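Local coordinates for protein homoaconitase large subunit (Methanocaldococcus jannaschii, PDB 4KP2) that forms, with its small partner subunit, an iron-sulfur hydro-lyase that interconverts homocitrate and homoisocitrate through cis-homoaconitate, at residues A[42-47]-A[165-170]; A[171-176]-A[207-212]. All blocks are in the same frame, centred on the assembly; numbering follows the deposited sequence.

In the fold
Both contacts are built on one long interrupted strand, 167-180, of a mixed beta sheet. In interaction 1 its first part pairs antiparallel with strand 42-46; in interaction 2 a later part, beyond the irregular stretch around Val172 and Pro173, pairs parallel with strand 208-213. The contact centres lie about 17 Å apart, yet they meet directly where Ile43 CD1 packs on Val172 CG2 at 3.8 Å. Helix 24-33 touches both contacts, in part through Leu29, which meets Ile43 and Val172. Neither contact involves the cysteines Cys323, Cys383 and Cys386, predicted to bind the [4Fe-4S] cluster; both are structural joints of the aconitase-family fold.

Interaction 1 (A[42-47]-A[165-170]); sequences SIEVEV and TGETWI
Strand 42-46 and strand 167-170 run antiparallel, their axes inclined at 152° and approaching to 4.7 Å. Ile43 pairs with Ile170 and Val45 with Thr168 as hydrogen-bonded pairs, while Glu44-Trp169 and Glu46-Glu167 are the non-hydrogen-bonded pairs between and beyond them. Val45 N donates to Thr168 O and Thr168 N to Val45 O, each at 3.0 Å. Ile43 N likewise reaches Ile170 O, but the return bond from Ile170 N is weak. The ladder ends at Val47 N, which donates almost straight to Gly166 O (2.7 Å). Gly166, with positive phi, turns the chain out of helix 156-165, and in the ST turn here Thr165 OG1 accepts from Glu167 N. The pairing thus joins an N-terminal strand of the aconitase-family fold to the strand leaving that helix.

One face of the ladder carries Glu44, Glu46, Glu167 and Trp169. Glu44 holds CG opposite its main-chain nitrogen (chi1 -177°), which lays the extended chain across the indole: CB sits 3.7 Å from the centroid of the six-membered ring of Trp169, a CH-pi contact over the face, and the carboxylate stacks at 24° to the ring. The indole NE1 donates to Tyr161 OH. Glu44 OE2 also comes within 2.8 Å of Glu167 OE1, two acceptors of like charge whose closeness would probably raise the pKa of one of them. Glu46 lies alongside Glu167, pointing the same way. On the other face, Val45 CG2 meets Ile170 CD1 at 4.3 Å, and both side chains, with Thr168, rest on Phe133 of strand 133-136.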
ATOM      1  N   SER A  42      34.807 -28.737  -2.247  1.00 47.64           N
ATOM      2  CA  SER A  42      34.493 -27.507  -2.966  1.00 50.17           C
ATOM      3  C   SER A  42      34.332 -27.809  -4.450  1.00 50.29           C
ATOM      4  O   SER A  42      35.280 -28.232  -5.111  1.00 61.10           O
ATOM      5  CB  SER A  42      35.589 -26.462  -2.756  1.00 49.02           C
ATOM      6  OG  SER A  42      36.810 -26.886  -3.336  1.00 52.98           O
ATOM      7  N   ILE A  43      33.128 -27.593  -4.971  1.00 47.26           N
ATOM      8  CA  ILE A  43      32.828 -27.931  -6.358  1.00 44.74           C
ATOM      9  C   ILE A  43      32.331 -26.730  -7.156  1.00 44.55           C
ATOM     10  O   ILE A  43      31.918 -25.718  -6.587  1.00 49.17           O
ATOM     11  CB  ILE A  43      31.773 -29.050  -6.443  1.00 55.92           C
ATOM     12  CG1 ILE A  43      30.470 -28.603  -5.778  1.00 47.49           C
ATOM     13  CG2 ILE A  43      32.292 -30.323  -5.794  1.00 62.11           C
ATOM     14  CD1 ILE A  43      29.379 -29.649  -5.810  1.00 54.57           C
ATOM     15  N   GLU A  44      32.378 -26.854  -8.478  1.00 49.76           N
ATOM     16  CA  GLU A  44      31.866 -25.822  -9.366  1.00 50.37           C
ATOM     17  C   GLU A  44      30.498 -26.243  -9.887  1.00 51.60           C
ATOM     18  O   GLU A  44      30.380 -27.236 -10.605  1.00 50.38           O
ATOM     19  CB  GLU A  44      32.824 -25.598 -10.535  1.00 46.16           C
ATOM     20  CG  GLU A  44      32.410 -24.478 -11.475  1.00 54.60           C
ATOM     21  CD  GLU A  44      33.334 -24.345 -12.668  1.00 57.27           C
ATOM     22  OE1 GLU A  44      33.936 -25.364 -13.072  1.00 55.07           O
ATOM     23  OE2 GLU A  44      33.463 -23.222 -13.197  1.00 54.80           O
ATOM     24  N   VAL A  45      29.469 -25.487  -9.525  1.00 51.00           N
ATOM     25  CA  VAL A  45      28.098 -25.836  -9.879  1.00 47.28           C
ATOM     26  C   VAL A  45      27.498 -24.882 -10.907  1.00 46.33           C
ATOM     27  O   VAL A  45      27.537 -23.664 -10.736  1.00 46.97           O
ATOM     28  CB  VAL A  45      27.189 -25.849  -8.635  1.00 42.46           C
ATOM     29  CG1 VAL A  45      25.772 -26.247  -9.015  1.00 42.07           C
ATOM     30  CG2 VAL A  45      27.748 -26.792  -7.585  1.00 50.89           C
ATOM     31  N   GLU A  46      26.945 -25.442 -11.977  1.00 42.62           N
ATOM     32  CA  GLU A  46      26.217 -24.648 -12.956  1.00 44.78           C
ATOM     33  C   GLU A  46      24.858 -24.270 -12.380  1.00 46.69           C
ATOM     34  O   GLU A  46      24.123 -25.125 -11.893  1.00 46.57           O
ATOM     35  CB  GLU A  46      26.046 -25.420 -14.265  1.00 42.97           C
ATOM     36  CG  GLU A  46      27.352 -25.699 -14.994  1.00 58.50           C
ATOM     37  CD  GLU A  46      27.138 -26.337 -16.351  1.00 68.72           C
ATOM     38  OE1 GLU A  46      25.980 -26.683 -16.670  1.00 69.46           O
ATOM     39  OE2 GLU A  46      28.127 -26.488 -17.098  1.00 66.21           O
ATOM     40  N   VAL A  47      24.531 -22.984 -12.434  1.00 41.06           N
ATOM     41  CA  VAL A  47      23.308 -22.483 -11.816  1.00 37.97           C
ATOM     42  C   VAL A  47      22.090 -22.666 -12.718  1.00 41.78           C
ATOM     43  O   VAL A  47      22.111 -22.299 -13.894  1.00 52.15           O
ATOM     44  CB  VAL A  47      23.453 -21.000 -11.424  1.00 44.02           C
ATOM     45  CG1 VAL A  47      22.197 -20.505 -10.727  1.00 41.25           C
ATOM     46  CG2 VAL A  47      24.667 -20.818 -10.527  1.00 44.98           C
ATOM     47  N   THR A 165      28.726 -15.972 -15.765  1.00 42.32           N
ATOM     48  CA  THR A 165      29.276 -17.279 -16.107  1.00 45.97           C
ATOM     49  C   THR A 165      28.241 -18.397 -16.025  1.00 49.34           C
ATOM     50  O   THR A 165      28.364 -19.420 -16.698  1.00 46.27           O
ATOM     51  CB  THR A 165      30.472 -17.641 -15.202  1.00 48.17           C
ATOM     52  OG1 THR A 165      30.040 -17.711 -13.837  1.00 49.36           O
ATOM     53  CG2 THR A 165      31.572 -16.599 -15.330  1.00 48.04           C
ATOM     54  N   GLY A 166      27.224 -18.201 -15.194  1.00 42.90           N
ATOM     55  CA  GLY A 166      26.203 -19.212 -14.992  1.00 44.71           C
ATOM     56  C   GLY A 166      26.682 -20.315 -14.073  1.00 47.57           C
ATOM     57  O   GLY A 166      26.040 -21.355 -13.932  1.00 40.40           O
ATOM     58  N   GLU A 167      27.828 -20.078 -13.445  1.00 44.92           N
ATOM     59  CA  GLU A 167      28.433 -21.043 -12.541  1.00 49.48           C
ATOM     60  C   GLU A 167      28.887 -20.341 -11.270  1.00 42.77           C
ATOM     61  O   GLU A 167      29.097 -19.130 -11.264  1.00 44.81           O
ATOM     62  CB  GLU A 167      29.631 -21.721 -13.208  1.00 50.90           C
ATOM     63  CG  GLU A 167      29.286 -22.514 -14.459  1.00 62.00           C
ATOM     64  CD  GLU A 167      30.513 -22.894 -15.265  1.00 72.37           C
ATOM     65  OE1 GLU A 167      31.571 -22.258 -15.070  1.00 73.18           O
ATOM     66  OE2 GLU A 167      30.419 -23.824 -16.092  1.00 76.32           O
ATOM     67  N   THR A 168      29.034 -21.106 -10.194  1.00 43.93           N
ATOM     68  CA  THR A 168      29.533 -20.561  -8.940  1.00 45.23           C
ATOM     69  C   THR A 168      30.374 -21.600  -8.209  1.00 46.21           C
ATOM     70  O   THR A 168      30.372 -22.778  -8.567  1.00 43.35           O
ATOM     71  CB  THR A 168      28.387 -20.103  -8.025  1.00 37.42           C
ATOM     72  OG1 THR A 168      28.928 -19.462  -6.864  1.00 39.20           O
ATOM     73  CG2 THR A 168      27.546 -21.293  -7.595  1.00 46.90           C
ATOM     74  N   TRP A 169      31.095 -21.157  -7.186  1.00 46.85           N
ATOM     75  CA  TRP A 169      31.963 -22.047  -6.428  1.00 48.32           C
ATOM     76  C   TRP A 169      31.535 -22.105  -4.970  1.00 51.61           C
ATOM     77  O   TRP A 169      31.669 -21.126  -4.234  1.00 53.16           O
ATOM     78  CB  TRP A 169      33.418 -21.590  -6.530  1.00 39.86           C
ATOM     79  CG  TRP A 169      33.927 -21.545  -7.934  1.00 47.56           C
ATOM     80  CD1 TRP A 169      33.711 -20.559  -8.850  1.00 49.08           C
ATOM     81  CD2 TRP A 169      34.740 -22.528  -8.587  1.00 50.03           C
ATOM     82  NE1 TRP A 169      34.337 -20.867 -10.034  1.00 52.10           N
ATOM     83  CE2 TRP A 169      34.976 -22.071  -9.898  1.00 52.42           C
ATOM     84  CE3 TRP A 169      35.291 -23.751  -8.189  1.00 50.10           C
ATOM     85  CZ2 TRP A 169      35.739 -22.792 -10.814  1.00 51.85           C
ATOM     86  CZ3 TRP A 169      36.048 -24.465  -9.101  1.00 56.65           C
ATOM     87  CH2 TRP A 169      36.264 -23.983 -10.398  1.00 50.97           C
ATOM     88  N   ILE A 170      31.014 -23.256  -4.558  1.00 50.58           N
ATOM     89  CA  ILE A 170      30.575 -23.443  -3.182  1.00 52.99           C
ATOM     90  C   ILE A 170      31.193 -24.692  -2.573  1.00 51.02           C
ATOM     91  O   ILE A 170      31.706 -25.558  -3.282  1.00 54.96           O
ATOM     92  CB  ILE A 170      29.047 -23.575  -3.090  1.00 51.87           C
ATOM     93  CG1 ILE A 170      28.585 -24.839  -3.817  1.00 43.20           C
ATOM     94  CG2 ILE A 170      28.363 -22.338  -3.654  1.00 45.00           C
ATOM     95  CD1 ILE A 170      27.121 -25.142  -3.640  1.00 45.62           C
TER

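Interaction 2 (A[171-176]-A[207-212])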
ATOM      1  N   LYS A 171      31.140 -24.775  -1.249  1.00 53.38           N
ATOM      2  CA  LYS A 171      31.608 -25.953  -0.539  1.00 53.15           C
ATOM      3  C   LYS A 171      30.404 -26.761  -0.078  1.00 51.27           C
ATOM      4  O   LYS A 171      29.498 -26.221   0.557  1.00 54.30           O
ATOM      5  CB  LYS A 171      32.457 -25.547   0.664  1.00 47.44           C
ATOM      6  CG  LYS A 171      33.056 -26.718   1.423  1.00 53.10           C
ATOM      7  CD  LYS A 171      33.846 -26.264   2.647  1.00 56.93           C
ATOM      8  CE  LYS A 171      35.139 -25.545   2.269  1.00 56.53           C
ATOM      9  NZ  LYS A 171      34.956 -24.087   1.998  1.00 49.70           N
ATOM     10  N   VAL A 172      30.392 -28.050  -0.411  1.00 52.27           N
ATOM     11  CA  VAL A 172      29.295 -28.931  -0.021  1.00 47.94           C
ATOM     12  C   VAL A 172      29.158 -28.966   1.496  1.00 54.65           C
ATOM     13  O   VAL A 172      30.057 -29.431   2.196  1.00 53.17           O
ATOM     14  CB  VAL A 172      29.491 -30.360  -0.550  1.00 46.55           C
ATOM     15  CG1 VAL A 172      28.317 -31.240  -0.142  1.00 48.92           C
ATOM     16  CG2 VAL A 172      29.654 -30.350  -2.060  1.00 44.38           C
ATOM     17  N   PRO A 173      28.025 -28.465   2.004  1.00 50.05           N
ATOM     18  CA  PRO A 173      27.813 -28.277   3.442  1.00 47.05           C
ATOM     19  C   PRO A 173      27.495 -29.574   4.169  1.00 50.86           C
ATOM     20  O   PRO A 173      27.080 -30.554   3.550  1.00 48.58           O
ATOM     21  CB  PRO A 173      26.596 -27.354   3.484  1.00 47.62           C
ATOM     22  CG  PRO A 173      25.820 -27.733   2.270  1.00 50.42           C
ATOM     23  CD  PRO A 173      26.845 -28.063   1.216  1.00 45.07           C
ATOM     24  N   LYS A 174      27.703 -29.571   5.482  1.00 51.59           N
ATOM     25  CA  LYS A 174      27.270 -30.673   6.325  1.00 49.69           C
ATOM     26  C   LYS A 174      25.769 -30.542   6.534  1.00 51.81           C
ATOM     27  O   LYS A 174      25.196 -29.476   6.302  1.00 49.64           O
ATOM     28  CB  LYS A 174      28.006 -30.644   7.665  1.00 54.07           C
ATOM     29  CG  LYS A 174      29.516 -30.793   7.541  1.00 57.34           C
ATOM     30  CD  LYS A 174      30.203 -30.656   8.891  1.00 59.49           C
ATOM     31  CE  LYS A 174      31.713 -30.796   8.763  1.00 54.63           C
ATOM     32  NZ  LYS A 174      32.395 -30.610  10.074  1.00 56.83           N
ATOM     33  N   THR A 175      25.128 -31.622   6.966  1.00 54.32           N
ATOM     34  CA  THR A 175      23.676 -31.625   7.087  1.00 48.09           C
ATOM     35  C   THR A 175      23.180 -31.974   8.485  1.00 47.97           C
ATOM     36  O   THR A 175      23.384 -33.085   8.972  1.00 53.01           O
ATOM     37  CB  THR A 175      23.034 -32.594   6.079  1.00 47.04           C
ATOM     38  OG1 THR A 175      23.297 -32.143   4.744  1.00 56.33           O
ATOM     39  CG2 THR A 175      21.533 -32.666   6.296  1.00 51.42           C
ATOM     40  N   ILE A 176      22.523 -31.012   9.125  1.00 43.93           N
ATOM     41  CA  ILE A 176      21.825 -31.272  10.375  1.00 44.23           C
ATOM     42  C   ILE A 176      20.407 -31.748  10.061  1.00 47.03           C
ATOM     43  O   ILE A 176      19.554 -30.973   9.622  1.00 50.20           O
ATOM     44  CB  ILE A 176      21.819 -30.028  11.295  1.00 44.31           C
ATOM     45  CG1 ILE A 176      20.727 -30.136  12.364  1.00 46.79           C
ATOM     46  CG2 ILE A 176      21.650 -28.761  10.479  1.00 53.23           C
ATOM     47  CD1 ILE A 176      21.000 -31.177  13.422  1.00 63.05           C
ATOM     48  N   TYR A 207      27.217 -22.644   8.415  1.00 61.11           N
ATOM     49  CA  TYR A 207      27.969 -23.404   7.415  1.00 57.23           C
ATOM     50  C   TYR A 207      27.371 -24.787   7.159  1.00 60.12           C
ATOM     51  O   TYR A 207      28.053 -25.678   6.653  1.00 59.90           O
ATOM     52  CB  TYR A 207      29.444 -23.547   7.812  1.00 61.13           C
ATOM     53  CG  TYR A 207      30.070 -22.296   8.387  1.00 64.78           C
ATOM     54  CD1 TYR A 207      30.284 -21.174   7.595  1.00 58.88           C
ATOM     55  CD2 TYR A 207      30.464 -22.244   9.718  1.00 61.77           C
ATOM     56  CE1 TYR A 207      30.861 -20.031   8.116  1.00 56.36           C
ATOM     57  CE2 TYR A 207      31.042 -21.107  10.248  1.00 65.13           C
ATOM     58  CZ  TYR A 207      31.238 -20.004   9.444  1.00 66.28           C
ATOM     59  OH  TYR A 207      31.814 -18.869   9.968  1.00 67.19           O
ATOM     60  N   MET A 208      26.101 -24.964   7.506  1.00 53.82           N
ATOM     61  CA  MET A 208      25.453 -26.265   7.375  1.00 54.02           C
ATOM     62  C   MET A 208      24.085 -26.161   6.712  1.00 49.54           C
ATOM     63  O   MET A 208      23.502 -25.079   6.634  1.00 45.27           O
ATOM     64  CB  MET A 208      25.319 -26.935   8.744  1.00 55.47           C
ATOM     65  CG  MET A 208      26.644 -27.237   9.424  1.00 56.95           C
ATOM     66  SD  MET A 208      26.425 -27.937  11.068  1.00 76.29           S
ATOM     67  CE  MET A 208      25.417 -29.367  10.689  1.00 61.97           C
ATOM     68  N   ALA A 209      23.579 -27.296   6.241  1.00 51.62           N
ATOM     69  CA  ALA A 209      22.283 -27.346   5.577  1.00 48.87           C
ATOM     70  C   ALA A 209      21.238 -28.014   6.462  1.00 50.87           C
ATOM     71  O   ALA A 209      21.553 -28.920   7.233  1.00 48.16           O
ATOM     72  CB  ALA A 209      22.397 -28.076   4.249  1.00 48.20           C
ATOM     73  N   ILE A 210      19.993 -27.565   6.342  1.00 55.50           N
ATOM     74  CA  ILE A 210      18.901 -28.120   7.132  1.00 48.99           C
ATOM     75  C   ILE A 210      18.087 -29.111   6.310  1.00 50.43           C
ATOM     76  O   ILE A 210      17.625 -28.790   5.216  1.00 51.93           O
ATOM     77  CB  ILE A 210      17.953 -27.019   7.637  1.00 49.22           C
ATOM     78  CG1 ILE A 210      18.744 -25.835   8.199  1.00 49.44           C
ATOM     79  CG2 ILE A 210      17.003 -27.580   8.682  1.00 49.32           C
ATOM     80  CD1 ILE A 210      19.397 -26.116   9.529  1.00 57.34           C
ATOM     81  N   GLU A 211      17.912 -30.316   6.840  1.00 46.99           N
ATOM     82  CA  GLU A 211      17.120 -31.334   6.161  1.00 46.35           C
ATOM     83  C   GLU A 211      15.916 -31.741   7.000  1.00 52.67           C
ATOM     84  O   GLU A 211      16.049 -32.472   7.982  1.00 53.56           O
ATOM     85  CB  GLU A 211      17.976 -32.559   5.839  1.00 50.94           C
ATOM     86  CG  GLU A 211      17.222 -33.678   5.141  1.00 57.67           C
ATOM     87  CD  GLU A 211      18.127 -34.813   4.705  1.00 52.74           C
ATOM     88  OE1 GLU A 211      19.348 -34.581   4.572  1.00 46.44           O
ATOM     89  OE2 GLU A 211      17.619 -35.935   4.499  1.00 46.07           O
ATOM     90  N   TYR A 212      14.740 -31.262   6.609  1.00 46.93           N
ATOM     91  CA  TYR A 212      13.513 -31.585   7.325  1.00 51.28           C
ATOM     92  C   TYR A 212      12.935 -32.916   6.862  1.00 53.46           C
ATOM     93  O   TYR A 212      12.889 -33.206   5.665  1.00 47.97           O
ATOM     94  CB  TYR A 212      12.471 -30.480   7.143  1.00 48.20           C
ATOM     95  CG  TYR A 212      12.895 -29.129   7.670  1.00 48.89           C
ATOM     96  CD1 TYR A 212      12.795 -28.826   9.022  1.00 46.59           C
ATOM     97  CD2 TYR A 212      13.385 -28.153   6.813  1.00 50.86           C
ATOM     98  CE1 TYR A 212      13.177 -27.590   9.507  1.00 42.72           C
ATOM     99  CE2 TYR A 212      13.770 -26.915   7.287  1.00 51.94           C
ATOM    100  CZ  TYR A 212      13.663 -26.638   8.634  1.00 52.29           C
ATOM    101  OH  TYR A 212      14.047 -25.403   9.104  1.00 50.91           O
TER
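Ala209 N donates to Lys174 O over 2.7 Å in a nearly straight bond (170° at the hydrogen). Ile176 N then turns to Ala209 O at 3.0 Å, more bent at its hydrogen, and Glu211 N reaches Ile176 O at 3.3 Å. Ala209 therefore uses both its N-H and its carbonyl toward strand 174-176, as a residue in a parallel ladder does, and the same carbonyl receives a CA-H...O contact from Thr175 CA. The two strand directions differ by 40°. They belong to a beta-alpha-beta unit in which helix 189-200 connects strand 167-180 to strand 208-213.

The side chains beside this ladder are mainly apolar. Met208 is extended as far as SD and bends at chi3 (57°), which brings its methyl CE back over the neighbouring strand, 3.7 Å from Ile176 CB. Farther along, Ile176 and Ile210 lie side by side and point the same way, with Ile176 CG2 3.6 Å from Ile210 CD1. Against Ala209 CB packs the ring carbon CG of Pro173, and Val25 of helix 24-33 touches both residues. The methyl CG2 of Thr175, anti to its backbone N, meets the obliquely crossing side chain of Glu211, lying 3.4 Å from OE1.

The other carboxylate oxygen of Glu211, OE2, forms a salt bridge with Arg177 and a hydrogen bond with Tyr280 OH. This buried acid thus has a cationic and a hydroxyl partner, which would probably stabilise its ionised form, while the strands themselves are joined by main-chain bonds and apolar packing.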